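Side-chain contacts in LbaCas13a H328A (C2c2) (Lachnospiraceae bacterium NK4A179, PDB 5WLH), which binds a pre-crRNA as its guide and belongs to the RNA-targeting, A-cleaving Cas13a nucleases of CRISPR systems: residues A[424-428]-A[429-433]; A[364-367]-A[368-372]; A[435-438]-A[439-443]. All coordinates share one frame; numbering follows the deposited sequence.

Contact 1: residues A[424-428]-A[429-433]. With nucleotides of chain B.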
loop_
_atom_site.group_PDB
_atom_site.type_symbol
_atom_site.label_atom_id
_atom_site.label_comp_id
_atom_site.label_asym_id
_atom_site.label_seq_id
_atom_site.Cartn_x
_atom_site.Cartn_y
_atom_site.Cartn_z
ATOM N N GLU A 424 26.164 -13.956 -11.705
ATOM C CA GLU A 424 26.360 -15.381 -11.935
ATOM C C GLU A 424 25.272 -16.214 -11.262
ATOM O O GLU A 424 24.833 -17.224 -11.823
ATOM C CB GLU A 424 27.746 -15.824 -11.469
ATOM C CG GLU A 424 27.939 -17.347 -11.545
ATOM C CD GLU A 424 27.596 -17.933 -12.924
ATOM O OE1 GLU A 424 26.826 -18.929 -12.991
ATOM O OE2 GLU A 424 28.094 -17.400 -13.941
ATOM N N PHE A 425 24.808 -15.824 -10.069
ATOM C CA PHE A 425 23.842 -16.700 -9.404
ATOM C C PHE A 425 22.557 -16.830 -10.218
ATOM O O PHE A 425 21.951 -17.909 -10.248
ATOM C CB PHE A 425 23.587 -16.237 -7.965
ATOM C CG PHE A 425 22.572 -15.111 -7.814
ATOM C CD1 PHE A 425 21.217 -15.386 -7.748
ATOM C CD2 PHE A 425 22.992 -13.800 -7.650
ATOM C CE1 PHE A 425 20.293 -14.371 -7.569
ATOM C CE2 PHE A 425 22.077 -12.771 -7.472
ATOM C CZ PHE A 425 20.712 -13.067 -7.437
ATOM N N LYS A 426 22.160 -15.775 -10.926
ATOM C CA LYS A 426 20.949 -15.828 -11.736
ATOM C C LYS A 426 21.147 -16.592 -13.025
ATOM O O LYS A 426 20.167 -16.868 -13.716
ATOM C CB LYS A 426 20.471 -14.422 -12.083
ATOM C CG LYS A 426 19.904 -13.684 -10.928
ATOM C CD LYS A 426 18.779 -12.795 -11.408
ATOM C CE LYS A 426 18.078 -12.204 -10.217
ATOM N NZ LYS A 426 17.827 -10.775 -10.453
ATOM N N ALA A 427 22.394 -16.884 -13.389
ATOM C CA ALA A 427 22.685 -17.666 -14.577
ATOM C C ALA A 427 22.834 -19.150 -14.286
ATOM O O ALA A 427 23.139 -19.912 -15.210
ATOM C CB ALA A 427 23.959 -17.145 -15.252
ATOM N N ARG A 428 22.658 -19.572 -13.031
ATOM C CA ARG A 428 22.751 -20.981 -12.663
ATOM C C ARG A 428 21.446 -21.692 -12.990
ATOM O O ARG A 428 20.362 -21.199 -12.662
ATOM C CB ARG A 428 23.065 -21.145 -11.173
ATOM C CG ARG A 428 24.342 -20.457 -10.711
ATOM C CD ARG A 428 24.859 -21.036 -9.387
ATOM N NE ARG A 428 25.129 -19.988 -8.391
ATOM C CZ ARG A 428 26.223 -19.226 -8.369
ATOM N NH1 ARG A 428 27.171 -19.393 -9.283
ATOM N NH2 ARG A 428 26.374 -18.300 -7.431
ATOM N N THR A 429 21.549 -22.860 -13.625
ATOM C CA THR A 429 20.344 -23.590 -14.007
ATOM C C THR A 429 19.477 -23.901 -12.796
ATOM O O THR A 429 18.241 -23.807 -12.866
ATOM C CB THR A 429 20.724 -24.873 -14.743
ATOM O OG1 THR A 429 21.499 -24.526 -15.891
ATOM C CG2 THR A 429 19.470 -25.606 -15.208
ATOM N N GLY A 430 20.104 -24.266 -11.676
ATOM C CA GLY A 430 19.344 -24.618 -10.483
ATOM C C GLY A 430 18.696 -23.426 -9.807
ATOM O O GLY A 430 17.694 -23.577 -9.099
ATOM N N TYR A 431 19.271 -22.234 -9.972
ATOM C CA TYR A 431 18.553 -21.038 -9.543
ATOM C C TYR A 431 17.245 -20.913 -10.311
ATOM O O TYR A 431 16.184 -20.661 -9.728
ATOM C CB TYR A 431 19.408 -19.790 -9.762
ATOM C CG TYR A 431 18.620 -18.510 -9.602
ATOM C CD1 TYR A 431 18.449 -17.936 -8.353
ATOM C CD2 TYR A 431 18.032 -17.886 -10.702
ATOM C CE1 TYR A 431 17.718 -16.753 -8.196
ATOM C CE2 TYR A 431 17.299 -16.719 -10.558
ATOM C CZ TYR A 431 17.154 -16.161 -9.305
ATOM O OH TYR A 431 16.444 -15.000 -9.177
ATOM N N LEU A 432 17.314 -21.074 -11.631
ATOM C CA LEU A 432 16.141 -20.901 -12.475
ATOM C C LEU A 432 15.123 -22.009 -12.256
ATOM O O LEU A 432 13.914 -21.746 -12.188
ATOM C CB LEU A 432 16.560 -20.861 -13.937
ATOM C CG LEU A 432 17.475 -19.692 -14.264
ATOM C CD1 LEU A 432 17.964 -19.833 -15.675
ATOM C CD2 LEU A 432 16.730 -18.369 -14.074
ATOM N N SER A 433 15.577 -23.262 -12.193
ATOM C CA SER A 433 14.616 -24.343 -12.029
ATOM C C SER A 433 13.836 -24.173 -10.736
ATOM O O SER A 433 12.622 -24.401 -10.709
ATOM C CB SER A 433 15.310 -25.712 -12.084
ATOM O OG SER A 433 16.195 -25.913 -11.014
ATOM P P G B 5 15.105 -13.481 -3.635
ATOM O OP1 G B 5 13.938 -12.613 -3.954
ATOM O OP2 G B 5 15.350 -14.710 -4.438
ATOM O "O5'" G B 5 16.428 -12.624 -3.719
ATOM C "C5'" G B 5 16.549 -11.376 -3.064
ATOM C "C4'" G B 5 17.948 -10.839 -3.250
ATOM O "O4'" G B 5 18.883 -11.704 -2.546
ATOM C "C3'" G B 5 18.470 -10.831 -4.682
ATOM O "O3'" G B 5 18.030 -9.707 -5.427
ATOM C "C2'" G B 5 19.979 -10.844 -4.475
ATOM O "O2'" G B 5 20.425 -9.549 -4.101
ATOM C "C1'" G B 5 20.102 -11.778 -3.268
ATOM N N9 G B 5 20.287 -13.178 -3.693
ATOM C C8 G B 5 19.303 -14.106 -3.940
ATOM N N7 G B 5 19.766 -15.277 -4.301
ATOM C C5 G B 5 21.146 -15.102 -4.290
ATOM C C6 G B 5 22.178 -16.024 -4.602
ATOM O O6 G B 5 22.051 -17.202 -4.958
ATOM N N1 G B 5 23.431 -15.434 -4.475
ATOM C C2 G B 5 23.660 -14.129 -4.093
ATOM N N2 G B 5 24.937 -13.741 -4.017
ATOM N N3 G B 5 22.708 -13.244 -3.802
ATOM C C4 G B 5 21.486 -13.812 -3.930
ATOM P P A B 6 17.420 -9.885 -6.900
ATOM O OP1 A B 6 17.459 -11.305 -7.282
ATOM O OP2 A B 6 18.045 -8.835 -7.759
ATOM O "O5'" A B 6 15.883 -9.460 -6.736
ATOM C "C5'" A B 6 14.928 -10.370 -6.189
ATOM C "C4'" A B 6 13.876 -9.640 -5.374
ATOM O "O4'" A B 6 14.492 -9.045 -4.215
ATOM C "C3'" A B 6 13.203 -8.464 -6.064
ATOM O "O3'" A B 6 12.149 -8.877 -6.901
ATOM C "C2'" A B 6 12.747 -7.606 -4.898
ATOM O "O2'" A B 6 11.610 -8.199 -4.272
ATOM C "C1'" A B 6 13.917 -7.787 -3.946
ATOM N N9 A B 6 14.968 -6.773 -4.111
ATOM C C8 A B 6 16.276 -6.993 -4.466
ATOM N N7 A B 6 17.000 -5.905 -4.480
ATOM C C5 A B 6 16.103 -4.912 -4.095
ATOM C C6 A B 6 16.256 -3.538 -3.914
ATOM N N6 A B 6 17.428 -2.911 -4.106
ATOM N N1 A B 6 15.168 -2.832 -3.511
ATOM C C2 A B 6 14.002 -3.467 -3.323
ATOM N N3 A B 6 13.737 -4.765 -3.481
ATOM C C4 A B 6 14.843 -5.435 -3.857
#

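Contact 2: residues A[364-367]-A[368-372]. With nucleotides of chain B.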
loop_
_atom_site.group_PDB
_atom_site.type_symbol
_atom_site.label_atom_id
_atom_site.label_comp_id
_atom_site.label_asym_id
_atom_site.label_seq_id
_atom_site.Cartn_x
_atom_site.Cartn_y
_atom_site.Cartn_z
ATOM N N LYS A 364 24.368 -6.274 -20.882
ATOM C CA LYS A 364 23.101 -6.767 -20.352
ATOM C C LYS A 364 22.166 -7.193 -21.477
ATOM O O LYS A 364 21.475 -8.215 -21.367
ATOM C CB LYS A 364 22.438 -5.703 -19.479
ATOM C CG LYS A 364 21.075 -6.140 -18.955
ATOM C CD LYS A 364 20.246 -4.960 -18.468
ATOM C CE LYS A 364 20.693 -4.525 -17.091
ATOM N NZ LYS A 364 19.682 -3.657 -16.421
ATOM N N ASN A 365 22.140 -6.427 -22.572
ATOM C CA ASN A 365 21.308 -6.803 -23.710
ATOM C C ASN A 365 21.792 -8.104 -24.324
ATOM O O ASN A 365 20.984 -8.947 -24.730
ATOM C CB ASN A 365 21.299 -5.688 -24.760
ATOM C CG ASN A 365 20.455 -4.511 -24.345
ATOM O OD1 ASN A 365 19.707 -4.587 -23.364
ATOM N ND2 ASN A 365 20.549 -3.411 -25.099
ATOM N N THR A 366 23.111 -8.285 -24.396
ATOM C CA THR A 366 23.652 -9.549 -24.865
ATOM C C THR A 366 23.248 -10.685 -23.941
ATOM O O THR A 366 22.908 -11.781 -24.406
ATOM C CB THR A 366 25.174 -9.459 -24.968
ATOM O OG1 THR A 366 25.514 -8.507 -25.982
ATOM C CG2 THR A 366 25.778 -10.825 -25.300
ATOM N N VAL A 367 23.274 -10.442 -22.628
ATOM C CA VAL A 367 22.897 -11.487 -21.680
ATOM C C VAL A 367 21.410 -11.809 -21.805
ATOM O O VAL A 367 21.015 -12.977 -21.754
ATOM C CB VAL A 367 23.277 -11.078 -20.241
ATOM C CG1 VAL A 367 22.633 -12.023 -19.206
ATOM C CG2 VAL A 367 24.791 -11.082 -20.062
ATOM N N LYS A 368 20.564 -10.791 -21.991
ATOM C CA LYS A 368 19.137 -11.072 -22.140
ATOM C C LYS A 368 18.880 -11.913 -23.377
ATOM O O LYS A 368 18.064 -12.840 -23.344
ATOM C CB LYS A 368 18.329 -9.782 -22.211
ATOM C CG LYS A 368 18.222 -9.048 -20.892
ATOM C CD LYS A 368 17.231 -7.901 -21.035
ATOM C CE LYS A 368 17.260 -6.992 -19.833
ATOM N NZ LYS A 368 16.468 -5.766 -20.081
ATOM N N GLU A 369 19.594 -11.632 -24.473
ATOM C CA GLU A 369 19.390 -12.445 -25.667
ATOM C C GLU A 369 19.915 -13.861 -25.465
ATOM O O GLU A 369 19.326 -14.811 -25.989
ATOM C CB GLU A 369 20.032 -11.782 -26.892
ATOM C CG GLU A 369 19.416 -12.244 -28.226
ATOM C CD GLU A 369 17.877 -12.317 -28.208
ATOM O OE1 GLU A 369 17.322 -13.367 -28.622
ATOM O OE2 GLU A 369 17.227 -11.330 -27.789
ATOM N N LEU A 370 20.979 -14.027 -24.673
ATOM C CA LEU A 370 21.469 -15.360 -24.333
ATOM C C LEU A 370 20.430 -16.148 -23.548
ATOM O O LEU A 370 20.175 -17.325 -23.835
ATOM C CB LEU A 370 22.754 -15.257 -23.524
ATOM C CG LEU A 370 24.014 -14.879 -24.312
ATOM C CD1 LEU A 370 25.148 -14.599 -23.359
ATOM C CD2 LEU A 370 24.371 -16.024 -25.255
ATOM N N TYR A 371 19.858 -15.529 -22.512
ATOM C CA TYR A 371 18.778 -16.180 -21.767
ATOM C C TYR A 371 17.654 -16.592 -22.697
ATOM O O TYR A 371 17.142 -17.716 -22.620
ATOM C CB TYR A 371 18.219 -15.232 -20.717
ATOM C CG TYR A 371 18.893 -15.206 -19.383
ATOM C CD1 TYR A 371 18.710 -16.240 -18.466
ATOM C CD2 TYR A 371 19.650 -14.103 -18.999
ATOM C CE1 TYR A 371 19.285 -16.188 -17.213
ATOM C CE2 TYR A 371 20.231 -14.044 -17.757
ATOM C CZ TYR A 371 20.041 -15.076 -16.865
ATOM O OH TYR A 371 20.637 -15.018 -15.628
ATOM N N ARG A 372 17.225 -15.666 -23.562
ATOM C CA ARG A 372 16.071 -15.934 -24.421
ATOM C C ARG A 372 16.354 -17.091 -25.362
ATOM O O ARG A 372 15.529 -17.997 -25.515
ATOM C CB ARG A 372 15.687 -14.695 -25.223
ATOM C CG ARG A 372 14.495 -14.927 -26.175
ATOM C CD ARG A 372 14.150 -13.662 -26.928
ATOM N NE ARG A 372 13.094 -13.865 -27.910
ATOM C CZ ARG A 372 13.294 -14.264 -29.161
ATOM N NH1 ARG A 372 14.529 -14.513 -29.599
ATOM N NH2 ARG A 372 12.259 -14.416 -29.976
ATOM P P G B 19 8.806 -13.994 -33.853
ATOM O OP1 G B 19 8.360 -13.432 -35.136
ATOM O OP2 G B 19 10.068 -13.569 -33.217
ATOM O "O5'" G B 19 7.625 -13.633 -32.843
ATOM C "C5'" G B 19 6.274 -13.896 -33.168
ATOM C "C4'" G B 19 5.422 -13.740 -31.937
ATOM O "O4'" G B 19 5.951 -14.608 -30.908
ATOM C "C3'" G B 19 5.440 -12.355 -31.311
ATOM O "O3'" G B 19 4.453 -11.519 -31.885
ATOM C "C2'" G B 19 5.161 -12.646 -29.843
ATOM O "O2'" G B 19 3.774 -12.872 -29.679
ATOM C "C1'" G B 19 5.880 -13.975 -29.656
ATOM N N9 G B 19 7.252 -13.835 -29.141
ATOM C C8 G B 19 8.439 -14.035 -29.813
ATOM N N7 G B 19 9.483 -13.887 -29.052
ATOM C C5 G B 19 8.951 -13.576 -27.803
ATOM C C6 G B 19 9.583 -13.300 -26.560
ATOM O O6 G B 19 10.795 -13.271 -26.320
ATOM N N1 G B 19 8.648 -13.041 -25.546
ATOM C C2 G B 19 7.284 -13.051 -25.714
ATOM N N2 G B 19 6.517 -12.785 -24.639
ATOM N N3 G B 19 6.692 -13.307 -26.864
ATOM C C4 G B 19 7.576 -13.555 -27.848
ATOM P P A B 20 4.750 -9.973 -32.155
ATOM O OP1 A B 20 3.464 -9.335 -32.506
ATOM O OP2 A B 20 5.960 -9.914 -33.011
ATOM O "O5'" A B 20 5.158 -9.397 -30.736
ATOM C "C5'" A B 20 4.193 -9.248 -29.710
ATOM C "C4'" A B 20 4.860 -8.921 -28.402
ATOM O "O4'" A B 20 5.678 -10.036 -27.974
ATOM C "C3'" A B 20 5.834 -7.767 -28.435
ATOM O "O3'" A B 20 5.198 -6.511 -28.436
ATOM C "C2'" A B 20 6.684 -8.039 -27.203
ATOM O "O2'" A B 20 5.967 -7.715 -26.018
ATOM C "C1'" A B 20 6.813 -9.557 -27.284
ATOM N N9 A B 20 8.012 -9.942 -28.053
ATOM C C8 A B 20 8.098 -10.287 -29.382
ATOM N N7 A B 20 9.323 -10.556 -29.773
ATOM C C5 A B 20 10.085 -10.381 -28.625
ATOM C C6 A B 20 11.458 -10.505 -28.363
ATOM N N6 A B 20 12.364 -10.861 -29.267
ATOM N N1 A B 20 11.885 -10.248 -27.117
ATOM C C2 A B 20 10.992 -9.886 -26.188
ATOM N N3 A B 20 9.679 -9.723 -26.315
ATOM C C4 A B 20 9.290 -9.995 -27.566
#

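Contact 3: residues A[435-438]-A[439-443]. With nucleotides of chain B.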
loop_
_atom_site.group_PDB
_atom_site.type_symbol
_atom_site.label_atom_id
_atom_site.label_comp_id
_atom_site.label_asym_id
_atom_site.label_seq_id
_atom_site.Cartn_x
_atom_site.Cartn_y
_atom_site.Cartn_z
ATOM N N LYS A 435 13.403 -21.258 -8.977
ATOM C CA LYS A 435 12.509 -20.109 -9.098
ATOM C C LYS A 435 11.244 -20.490 -9.851
ATOM O O LYS A 435 10.140 -20.105 -9.455
ATOM C CB LYS A 435 13.198 -18.959 -9.819
ATOM C CG LYS A 435 14.099 -18.132 -8.940
ATOM C CD LYS A 435 13.292 -17.445 -7.847
ATOM C CE LYS A 435 14.221 -16.618 -6.975
ATOM N NZ LYS A 435 13.555 -16.142 -5.738
ATOM N N ILE A 436 11.387 -21.239 -10.950
ATOM C CA ILE A 436 10.226 -21.632 -11.750
ATOM C C ILE A 436 9.340 -22.608 -10.975
ATOM O O ILE A 436 8.108 -22.525 -11.034
ATOM C CB ILE A 436 10.674 -22.216 -13.108
ATOM C CG1 ILE A 436 10.739 -21.106 -14.166
ATOM C CG2 ILE A 436 9.730 -23.302 -13.594
ATOM C CD1 ILE A 436 11.664 -19.959 -13.784
ATOM N N TRP A 437 9.949 -23.557 -10.263
ATOM C CA TRP A 437 9.182 -24.467 -9.413
ATOM C C TRP A 437 8.304 -23.692 -8.440
ATOM O O TRP A 437 7.094 -23.936 -8.336
ATOM C CB TRP A 437 10.147 -25.388 -8.659
ATOM C CG TRP A 437 9.561 -26.290 -7.580
ATOM C CD1 TRP A 437 9.880 -26.279 -6.262
ATOM C CD2 TRP A 437 8.608 -27.357 -7.749
ATOM N NE1 TRP A 437 9.180 -27.254 -5.589
ATOM C CE2 TRP A 437 8.403 -27.939 -6.481
ATOM C CE3 TRP A 437 7.924 -27.883 -8.845
ATOM C CZ2 TRP A 437 7.518 -29.015 -6.274
ATOM C CZ3 TRP A 437 7.037 -28.955 -8.635
ATOM C CH2 TRP A 437 6.849 -29.501 -7.363
ATOM N N LYS A 438 8.898 -22.741 -7.721
ATOM C CA LYS A 438 8.101 -21.956 -6.789
ATOM C C LYS A 438 7.102 -21.072 -7.526
ATOM O O LYS A 438 6.051 -20.738 -6.967
ATOM C CB LYS A 438 8.994 -21.112 -5.901
ATOM C CG LYS A 438 9.856 -21.941 -4.940
ATOM C CD LYS A 438 10.692 -21.039 -4.061
ATOM C CE LYS A 438 11.594 -21.846 -3.129
ATOM N NZ LYS A 438 12.860 -22.200 -3.836
ATOM N N ASP A 439 7.435 -20.665 -8.757
ATOM C CA ASP A 439 6.536 -19.885 -9.607
ATOM C C ASP A 439 5.303 -20.695 -9.992
ATOM O O ASP A 439 4.176 -20.170 -10.016
ATOM C CB ASP A 439 7.326 -19.437 -10.846
ATOM C CG ASP A 439 6.653 -18.356 -11.659
ATOM O OD1 ASP A 439 5.550 -17.852 -11.301
ATOM O OD2 ASP A 439 7.276 -17.996 -12.698
ATOM N N LEU A 440 5.490 -21.988 -10.284
ATOM C CA LEU A 440 4.352 -22.847 -10.587
ATOM C C LEU A 440 3.472 -23.025 -9.363
ATOM O O LEU A 440 2.240 -23.004 -9.461
ATOM C CB LEU A 440 4.842 -24.212 -11.073
ATOM C CG LEU A 440 5.587 -24.192 -12.404
ATOM C CD1 LEU A 440 5.810 -25.621 -12.897
ATOM C CD2 LEU A 440 4.846 -23.381 -13.447
ATOM N N ILE A 441 4.091 -23.248 -8.210
ATOM C CA ILE A 441 3.320 -23.388 -6.984
ATOM C C ILE A 441 2.615 -22.074 -6.663
ATOM O O ILE A 441 1.453 -22.061 -6.243
ATOM C CB ILE A 441 4.246 -23.855 -5.852
ATOM C CG1 ILE A 441 4.724 -25.287 -6.151
ATOM C CG2 ILE A 441 3.541 -23.818 -4.519
ATOM C CD1 ILE A 441 5.850 -25.717 -5.229
ATOM N N ASN A 442 3.289 -20.952 -6.918
ATOM C CA ASN A 442 2.660 -19.645 -6.750
ATOM C C ASN A 442 1.381 -19.549 -7.564
ATOM O O ASN A 442 0.345 -19.072 -7.084
ATOM C CB ASN A 442 3.620 -18.547 -7.183
ATOM C CG ASN A 442 3.020 -17.164 -7.015
ATOM O OD1 ASN A 442 3.009 -16.643 -5.917
ATOM N ND2 ASN A 442 2.525 -16.574 -8.110
ATOM N N TYR A 443 1.449 -19.988 -8.822
ATOM C CA TYR A 443 0.303 -19.859 -9.704
ATOM C C TYR A 443 -0.878 -20.657 -9.172
ATOM O O TYR A 443 -2.008 -20.163 -9.153
ATOM C CB TYR A 443 0.691 -20.311 -11.112
ATOM C CG TYR A 443 -0.325 -19.941 -12.158
ATOM C CD1 TYR A 443 -0.406 -18.644 -12.651
ATOM C CD2 TYR A 443 -1.220 -20.888 -12.640
ATOM C CE1 TYR A 443 -1.355 -18.302 -13.601
ATOM C CE2 TYR A 443 -2.164 -20.550 -13.593
ATOM C CZ TYR A 443 -2.224 -19.267 -14.073
ATOM O OH TYR A 443 -3.166 -18.957 -15.033
ATOM P P C B 11 -2.979 -15.135 -15.339
ATOM O OP1 C B 11 -3.705 -16.403 -15.203
ATOM O OP2 C B 11 -1.800 -15.048 -16.250
ATOM O "O5'" C B 11 -3.965 -14.022 -15.853
ATOM C "C5'" C B 11 -5.322 -14.009 -15.440
ATOM C "C4'" C B 11 -6.075 -12.943 -16.171
ATOM O "O4'" C B 11 -5.498 -11.640 -15.900
ATOM C "C3'" C B 11 -6.023 -13.032 -17.683
ATOM O "O3'" C B 11 -6.888 -14.003 -18.192
ATOM C "C2'" C B 11 -6.393 -11.622 -18.088
ATOM O "O2'" C B 11 -7.764 -11.399 -17.796
ATOM C "C1'" C B 11 -5.597 -10.831 -17.061
ATOM N N1 C B 11 -4.229 -10.503 -17.516
ATOM C C2 C B 11 -4.056 -9.411 -18.359
ATOM O O2 C B 11 -5.065 -8.781 -18.745
ATOM N N3 C B 11 -2.810 -9.077 -18.734
ATOM C C4 C B 11 -1.760 -9.785 -18.293
ATOM N N4 C B 11 -0.534 -9.423 -18.690
ATOM C C5 C B 11 -1.913 -10.909 -17.426
ATOM C C6 C B 11 -3.160 -11.227 -17.065
ATOM P P G B 5 15.105 -13.481 -3.635
ATOM O OP1 G B 5 13.938 -12.613 -3.954
ATOM O OP2 G B 5 15.350 -14.710 -4.438
ATOM O "O5'" G B 5 16.428 -12.624 -3.719
ATOM C "C5'" G B 5 16.549 -11.376 -3.064
ATOM C "C4'" G B 5 17.948 -10.839 -3.250
ATOM O "O4'" G B 5 18.883 -11.704 -2.546
ATOM C "C3'" G B 5 18.470 -10.831 -4.682
ATOM O "O3'" G B 5 18.030 -9.707 -5.427
ATOM C "C2'" G B 5 19.979 -10.844 -4.475
ATOM O "O2'" G B 5 20.425 -9.549 -4.101
ATOM C "C1'" G B 5 20.102 -11.778 -3.268
ATOM N N9 G B 5 20.287 -13.178 -3.693
ATOM C C8 G B 5 19.303 -14.106 -3.940
ATOM N N7 G B 5 19.766 -15.277 -4.301
ATOM C C5 G B 5 21.146 -15.102 -4.290
ATOM C C6 G B 5 22.178 -16.024 -4.602
ATOM O O6 G B 5 22.051 -17.202 -4.958
ATOM N N1 G B 5 23.431 -15.434 -4.475
ATOM C C2 G B 5 23.660 -14.129 -4.093
ATOM N N2 G B 5 24.937 -13.741 -4.017
ATOM N N3 G B 5 22.708 -13.244 -3.802
ATOM C C4 G B 5 21.486 -13.812 -3.930
ATOM P P A B 4 14.211 -18.893 -1.600
ATOM O OP1 A B 4 12.819 -18.645 -2.087
ATOM O OP2 A B 4 15.165 -19.689 -2.415
ATOM O "O5'" A B 4 14.907 -17.493 -1.333
ATOM C "C5'" A B 4 14.281 -16.517 -0.517
ATOM C "C4'" A B 4 15.230 -15.388 -0.245
ATOM O "O4'" A B 4 16.373 -15.883 0.493
ATOM C "C3'" A B 4 15.841 -14.750 -1.476
ATOM O "O3'" A B 4 14.978 -13.803 -2.071
ATOM C "C2'" A B 4 17.125 -14.146 -0.930
ATOM O "O2'" A B 4 16.847 -12.961 -0.194
ATOM C "C1'" A B 4 17.544 -15.220 0.068
ATOM N N9 A B 4 18.437 -16.226 -0.534
ATOM C C8 A B 4 18.152 -17.497 -0.969
ATOM N N7 A B 4 19.207 -18.138 -1.427
ATOM C C5 A B 4 20.246 -17.229 -1.263
ATOM C C6 A B 4 21.629 -17.267 -1.553
ATOM N N6 A B 4 22.259 -18.317 -2.085
ATOM N N1 A B 4 22.359 -16.173 -1.249
ATOM C C2 A B 4 21.757 -15.106 -0.715
ATOM N N3 A B 4 20.469 -14.952 -0.405
ATOM C C4 A B 4 19.775 -16.048 -0.716
#

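Contact 1: residues A[424-428]-A[429-433]
Phe425 turns the edge of its ring toward the face of Tyr431, an offset edge-to-face pair with centroids 5.3 Å apart and planes at 81°. At chi1 83° its CG lies between the backbone N and the carbonyl carbon, a torsion that lays the ring between the G5 base of chain B on one face and CG of Lys426 on the other. Followed outward, CB of Phe425 lies near O6 and N1 of G5; CG and CD1 of Phe425 both sit 3.4 Å from C6 of G5, and CE1 of Phe425 comes 3.4 Å from N7 of G5 and 3.6 Å from CE1 of Tyr431. CZ at the tip of Phe425 is 3.7 Å from C4 of G5 and from OP1 of A6 in chain B, the latter near the ring plane at its edge. CA of Lys426 makes a CH-pi contact over the face of Tyr431, and its chain runs alongside to a weak hydrogen bond from NZ to OP2 of A6. Arg428 is the N-cap residue: its O accepts N of Leu432 at 3.2 Å. This turn opens helix 429-458 after the loop that follows helix 398-417, with Thr429 and Leu432 packed on Phe310 of helix 292-311.

Contact 2: residues A[364-367]-A[368-372]
Lys364 O accepts N of Lys368, Asn365 O that of Glu369, Thr366 O that of Leu370, and Val367 O that of Tyr371 at 2.9 Å, the straightest of these backbone bonds at 172°. Among apolar contacts, Val367 and Tyr371 run side by side, CG1 of Val367 meeting CE2 of Tyr371 at 3.5 Å. The Val367 branch reaches the ring because CG1 is anti to the backbone N (chi1 168°). Lys364 and Lys368 lie alongside each other, CD of Lys364 being 3.9 Å from CE of Lys368. The i to i+4 backbone bonds are those of a regular alpha-helix, here helix 357-388, whose Val367 and Tyr371 meet loops while Arg372 reaches the guide RNA. Of the polar side chains, Lys364 gives hydrogen bonds from NZ to the carbonyls of Leu419 and Lys420. NE of Arg372 donates to O6 of G19 in chain B at 2.9 Å and its NH2 to N7 of G19 at 3.0 Å and 178°, a bidentate reading of the guanine Hoogsteen edge. NH1 of Arg372 forms a salt bridge with OE1 of Glu369 at 3.2 Å, using the syn lone pair of an oxygen tilted from the guanidinium plane. N6 of A20 in chain B lies over one guanidinium face.

Contact 3: residues A[435-438]-A[439-443]
NZ of Lys435 donates to OP2 of G5 in chain B at 2.6 Å, and OH of Tyr443 donates to OP1 of C11 in chain B, also at 2.6 Å, with that oxygen near the plane of the Tyr443 ring at its edge. Between them runs an alpha-helical ladder of helix 429-458: N of Asp439 bonds to O of Lys435 at 2.8 Å, and Leu440, Ile441 and Asn442 repeat the pattern with Ile436, Trp437 and Lys438. The Ile441 rung has the straightest N-H, at 166°. Lys438, midway, sends NZ to an RNA phosphate in a salt bridge, and Asp439 is held by a salt bridge to Lys414. Trp437 and Ile441 form the main side-chain contact. The indole also makes a cation-pi contact with Arg303, and Ile441 touches Trp328 and a guanine base of the RNA. Were Trp437 replaced by an alanine, CD1 of Ile441 would probably lose its aromatic face, and Arg303 its pi partner. That methyl lies over one face of the indole, 3.8 Å from the centroid of the five-membered ring of Trp437 and 22° off the normal; the nearest ring atom to CD1 of Ile441 is CE2 of Trp437, at 3.6 Å.

Overall arrangement
Contacts 1 and 2 touch directly: OH of Tyr371 lies 2.7 Å from O of Lys426, a probable hydrogen bond, and CE1 of Tyr371 packs 4.2 Å from CD1 of Leu432, so helix 357-388 is tied to the turn that begins helix 429-458. Their centres are 14 Å apart. Contact 3 follows contact 1 on that same helix, with centres 15 Å apart and adjoining segments. Contacts 2 and 3 do not touch, their nearest atoms being about 9 Å apart. Chain B joins all three: G5 is met by its base in contact 1 and by its phosphate in contact 3, while contact 2 reads G19, further along the RNA.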